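PDB 1Q1R: putidaredoxin reductase from Pseudomonas putida, which uses FAD to pass electrons, probably from NADH, to the iron-sulfur protein putidaredoxin, which serves the cytochrome P450cam monooxygenase. Local coordinates for residues E140-R143 with R144-A148; V406-K409 with E410-A414. One frame throughout, in Å; residues are numbered along the deposited sequence.

In the fold
Both contacts are local and come from helix ends: contact 1 is where helix 136-144 runs out before strand 151-155, contact 2 where helix 408-421 begins. Their centres are 47 Å apart and their nearest atoms about 35 Å, so neither touches the other. Contact 1 belongs to the pyridine nucleotide-disulphide oxidoreductase part of the chain, beside the parallel sheet that contains strands 130-132 and 241-244; there the side chain of I142 is about 8 Å from the bound FAD. Contact 2 involves the reductase C-terminal part and lies about 31 Å from the centre of the chain, against 22 Å for contact 1, both measured centre to centre.

Contact 1: residues E140-R143 with R144-A148; sequences ECIR and RQLIA
R144 folds its side chain back over the turn of helix that precedes it, laying one guanidinium face over the O of E140 and the CA of C141. The chain turns at chi3 (-61°), which swings the flat group over the backbone and brings NH2 to 3.3 Å from C141 CA. This is face packing: R144 NH1 is poorly angled for a bond to E140 O, and that carbonyl instead accepts the backbone N of R144 at 3.0 Å. A long, flexible arginine suits this exposed place, since its aliphatic part lies along the helix while its charged end remains at the surface.

C141, which is buried, has a double role. Its CA and CB meet R144 NH2, while its O and SG face the amide of Q145. That residue, only partly exposed, reaches back so that NE2 bonds to C141 O (3.0 Å, N-H...O angle 161°); NE2 also bonds to N128 O. C141 SG lies 3.4 Å from Q145 NE2, and a small, weakly polar thiol suits a place shared by apolar packing and an amide.

R143 joins the contact through its backbone, its O accepting L146 N at 3.0 Å. Its guanidinium is held by Y52, through a bond to the carbonyl and a cation-pi contact with the ring, while E140 bonds to the Y52 hydroxyl. L146 CD2 meets I142 CG2 at 4.0 Å; branched aliphatic groups suit this place, for both residues also pack on L53 and strand 241-244.

The chain then passes into an inverse gamma turn centred on L146. The chemistry implies a helix end where backbone N-H groups take the carbonyls of E140, I142 and R143, while the Q145 amide takes that of C141, with the positive guanidinium of R144 probably favoured near the negative end of the helix dipole.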
# COMPACT_ATOMS: atom_id res chain seq x y z
N GLU A 140 -6.54 4.83 -15.76
CA GLU A 140 -7.45 5.18 -16.85
C GLU A 140 -7.08 4.45 -18.15
O GLU A 140 -7.96 4.02 -18.90
CB GLU A 140 -7.48 6.71 -17.02
CG GLU A 140 -7.92 7.39 -15.72
CD GLU A 140 -8.24 8.88 -15.84
OE1 GLU A 140 -7.48 9.61 -16.50
OE2 GLU A 140 -9.25 9.31 -15.26
N CYS A 141 -5.78 4.29 -18.40
CA CYS A 141 -5.32 3.57 -19.60
C CYS A 141 -5.80 2.12 -19.52
O CYS A 141 -6.27 1.55 -20.50
CB CYS A 141 -3.79 3.61 -19.68
SG CYS A 141 -3.06 2.57 -20.99
N ILE A 142 -5.68 1.53 -18.34
CA ILE A 142 -6.13 0.16 -18.15
C ILE A 142 -7.65 0.06 -18.25
O ILE A 142 -8.19 -0.78 -18.98
CB ILE A 142 -5.68 -0.39 -16.77
CG1 ILE A 142 -4.17 -0.67 -16.78
CG2 ILE A 142 -6.46 -1.67 -16.43
CD1 ILE A 142 -3.56 -0.80 -15.39
N ARG A 143 -8.36 0.92 -17.52
CA ARG A 143 -9.83 0.87 -17.55
C ARG A 143 -10.40 0.94 -18.97
O ARG A 143 -11.35 0.22 -19.28
CB ARG A 143 -10.44 1.98 -16.72
CG ARG A 143 -11.97 2.00 -16.84
CD ARG A 143 -12.49 3.41 -16.96
NE ARG A 143 -12.71 4.00 -15.65
CZ ARG A 143 -12.41 5.25 -15.31
NH1 ARG A 143 -11.84 6.08 -16.19
NH2 ARG A 143 -12.69 5.66 -14.08
N ARG A 144 -9.85 1.82 -19.80
CA ARG A 144 -10.34 1.96 -21.17
C ARG A 144 -10.23 0.63 -21.92
O ARG A 144 -10.97 0.38 -22.87
CB ARG A 144 -9.55 3.03 -21.94
CG ARG A 144 -9.81 4.47 -21.49
CD ARG A 144 -9.22 5.47 -22.48
NE ARG A 144 -7.77 5.34 -22.61
CZ ARG A 144 -6.88 5.97 -21.84
NH1 ARG A 144 -7.28 6.79 -20.87
NH2 ARG A 144 -5.58 5.78 -22.04
N GLN A 145 -9.31 -0.22 -21.48
CA GLN A 145 -9.10 -1.50 -22.13
C GLN A 145 -9.71 -2.70 -21.42
O GLN A 145 -9.43 -3.84 -21.79
CB GLN A 145 -7.59 -1.71 -22.34
CG GLN A 145 -6.96 -0.59 -23.15
CD GLN A 145 -5.47 -0.74 -23.34
OE1 GLN A 145 -5.01 -1.59 -24.11
NE2 GLN A 145 -4.70 0.07 -22.62
N LEU A 146 -10.52 -2.47 -20.39
CA LEU A 146 -11.15 -3.60 -19.70
C LEU A 146 -12.39 -3.94 -20.52
O LEU A 146 -13.50 -3.56 -20.19
CB LEU A 146 -11.53 -3.21 -18.27
CG LEU A 146 -10.34 -2.97 -17.33
CD1 LEU A 146 -10.86 -2.67 -15.93
CD2 LEU A 146 -9.44 -4.21 -17.30
N ILE A 147 -12.16 -4.68 -21.60
CA ILE A 147 -13.20 -5.04 -22.55
C ILE A 147 -13.67 -6.48 -22.51
O ILE A 147 -12.87 -7.41 -22.54
CB ILE A 147 -12.70 -4.72 -23.97
CG1 ILE A 147 -12.29 -3.24 -24.02
CG2 ILE A 147 -13.77 -5.04 -25.00
CD1 ILE A 147 -11.38 -2.91 -25.17
N ALA A 148 -14.99 -6.66 -22.47
CA ALA A 148 -15.58 -7.99 -22.43
C ALA A 148 -15.02 -8.90 -23.52
O ALA A 148 -14.87 -8.51 -24.68
CB ALA A 148 -17.10 -7.90 -22.56

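Contact 2: residues V406-K409 with E410-A414; sequences VPLK and EIIAA
V406 sets CG1 opposite its backbone N (chi1 -178°), while I411 holds CG1 opposite its carbonyl carbon (chi1 -64°), and these choices bring the two CG1 atoms to 3.7 Å. The side chains meet at about a right angle. From the other direction L408 reaches the same isoleucine, its CD1 4.0 Å from I411 CD1, so I411 is touched by residues five and three positions earlier. Branched aliphatic side chains suit this side of the turn, which is covered by protein: I411 also packs on V396 and L400, and L408 on L401 and helix 380-391. I412, likewise buried, brings CG1 to 3.1 Å from L408 O and touches L394 and Q385.

On the exposed side K409 and E410 run side by side in the same direction. The aliphatic K409 CD lies 3.8 Å from E410 OE2, whereas the charged ends are not in contact, with K409 NZ 5.3 Å from E410 OE2. Long polar chains fit a surface position, and any attraction between them is probably modest.

P407 precedes the helix; its missing N-H is no loss, since N-H groups at a helix start have no earlier carbonyl to bond, and its ring restrains the backbone. Its O accepts I411 N in the carbonyl plane at 3.2 Å and, weakly, E410 N. I412 N bonds to L408 O (2.9 Å) and A413 N to K409 O, the regular alpha-helical pattern. V406 O is bonded by R353 of the antiparallel sheet. The arrangement is that of a helix N-terminus with proline at the N-cap position, opening the final helix, 408-421.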
# COMPACT_ATOMS: atom_id res chain seq x y z
N VAL A 406 -17.92 -19.34 21.52
CA VAL A 406 -17.39 -18.42 22.52
C VAL A 406 -17.07 -17.07 21.87
O VAL A 406 -16.10 -16.96 21.13
CB VAL A 406 -16.10 -18.98 23.15
CG1 VAL A 406 -15.59 -18.03 24.22
CG2 VAL A 406 -16.35 -20.37 23.73
N PRO A 407 -17.89 -16.04 22.14
CA PRO A 407 -17.66 -14.71 21.57
C PRO A 407 -16.26 -14.17 21.84
O PRO A 407 -15.73 -14.31 22.95
CB PRO A 407 -18.76 -13.87 22.21
CG PRO A 407 -19.87 -14.86 22.40
CD PRO A 407 -19.12 -16.05 22.95
N LEU A 408 -15.67 -13.55 20.83
CA LEU A 408 -14.33 -12.99 20.95
C LEU A 408 -14.30 -11.95 22.07
O LEU A 408 -13.30 -11.83 22.78
CB LEU A 408 -13.91 -12.37 19.62
CG LEU A 408 -12.41 -12.18 19.36
CD1 LEU A 408 -11.66 -13.48 19.60
CD2 LEU A 408 -12.22 -11.71 17.91
N LYS A 409 -15.40 -11.22 22.23
CA LYS A 409 -15.50 -10.21 23.27
C LYS A 409 -15.23 -10.82 24.65
O LYS A 409 -14.53 -10.23 25.47
CB LYS A 409 -16.89 -9.57 23.26
CG LYS A 409 -17.06 -8.46 24.29
CD LYS A 409 -18.52 -8.28 24.70
CE LYS A 409 -19.42 -7.96 23.52
NZ LYS A 409 -20.85 -7.81 23.94
N GLU A 410 -15.79 -12.00 24.90
CA GLU A 410 -15.60 -12.65 26.19
C GLU A 410 -14.20 -13.22 26.35
O GLU A 410 -13.67 -13.27 27.47
CB GLU A 410 -16.66 -13.74 26.41
CG GLU A 410 -18.05 -13.17 26.70
CD GLU A 410 -18.02 -12.08 27.79
OE1 GLU A 410 -17.69 -12.39 28.96
OE2 GLU A 410 -18.34 -10.91 27.46
N ILE A 411 -13.59 -13.64 25.25
CA ILE A 411 -12.23 -14.17 25.30
C ILE A 411 -11.33 -13.00 25.69
O ILE A 411 -10.40 -13.14 26.50
CB ILE A 411 -11.80 -14.72 23.92
CG1 ILE A 411 -12.69 -15.91 23.54
CG2 ILE A 411 -10.33 -15.14 23.96
CD1 ILE A 411 -12.46 -16.45 22.14
N ILE A 412 -11.63 -11.84 25.13
CA ILE A 412 -10.87 -10.63 25.41
C ILE A 412 -11.09 -10.20 26.86
O ILE A 412 -10.14 -9.85 27.56
CB ILE A 412 -11.30 -9.49 24.46
CG1 ILE A 412 -10.87 -9.85 23.03
CG2 ILE A 412 -10.70 -8.17 24.92
CD1 ILE A 412 -11.43 -8.92 21.97
N ALA A 413 -12.34 -10.24 27.30
CA ALA A 413 -12.67 -9.85 28.67
C ALA A 413 -11.86 -10.69 29.65
O ALA A 413 -11.27 -10.16 30.60
CB ALA A 413 -14.16 -10.04 28.92
N ALA A 414 -11.82 -11.99 29.42
CA ALA A 414 -11.08 -12.90 30.29
C ALA A 414 -9.60 -12.55 30.33
O ALA A 414 -8.98 -12.53 31.39
CB ALA A 414 -11.28 -14.33 29.83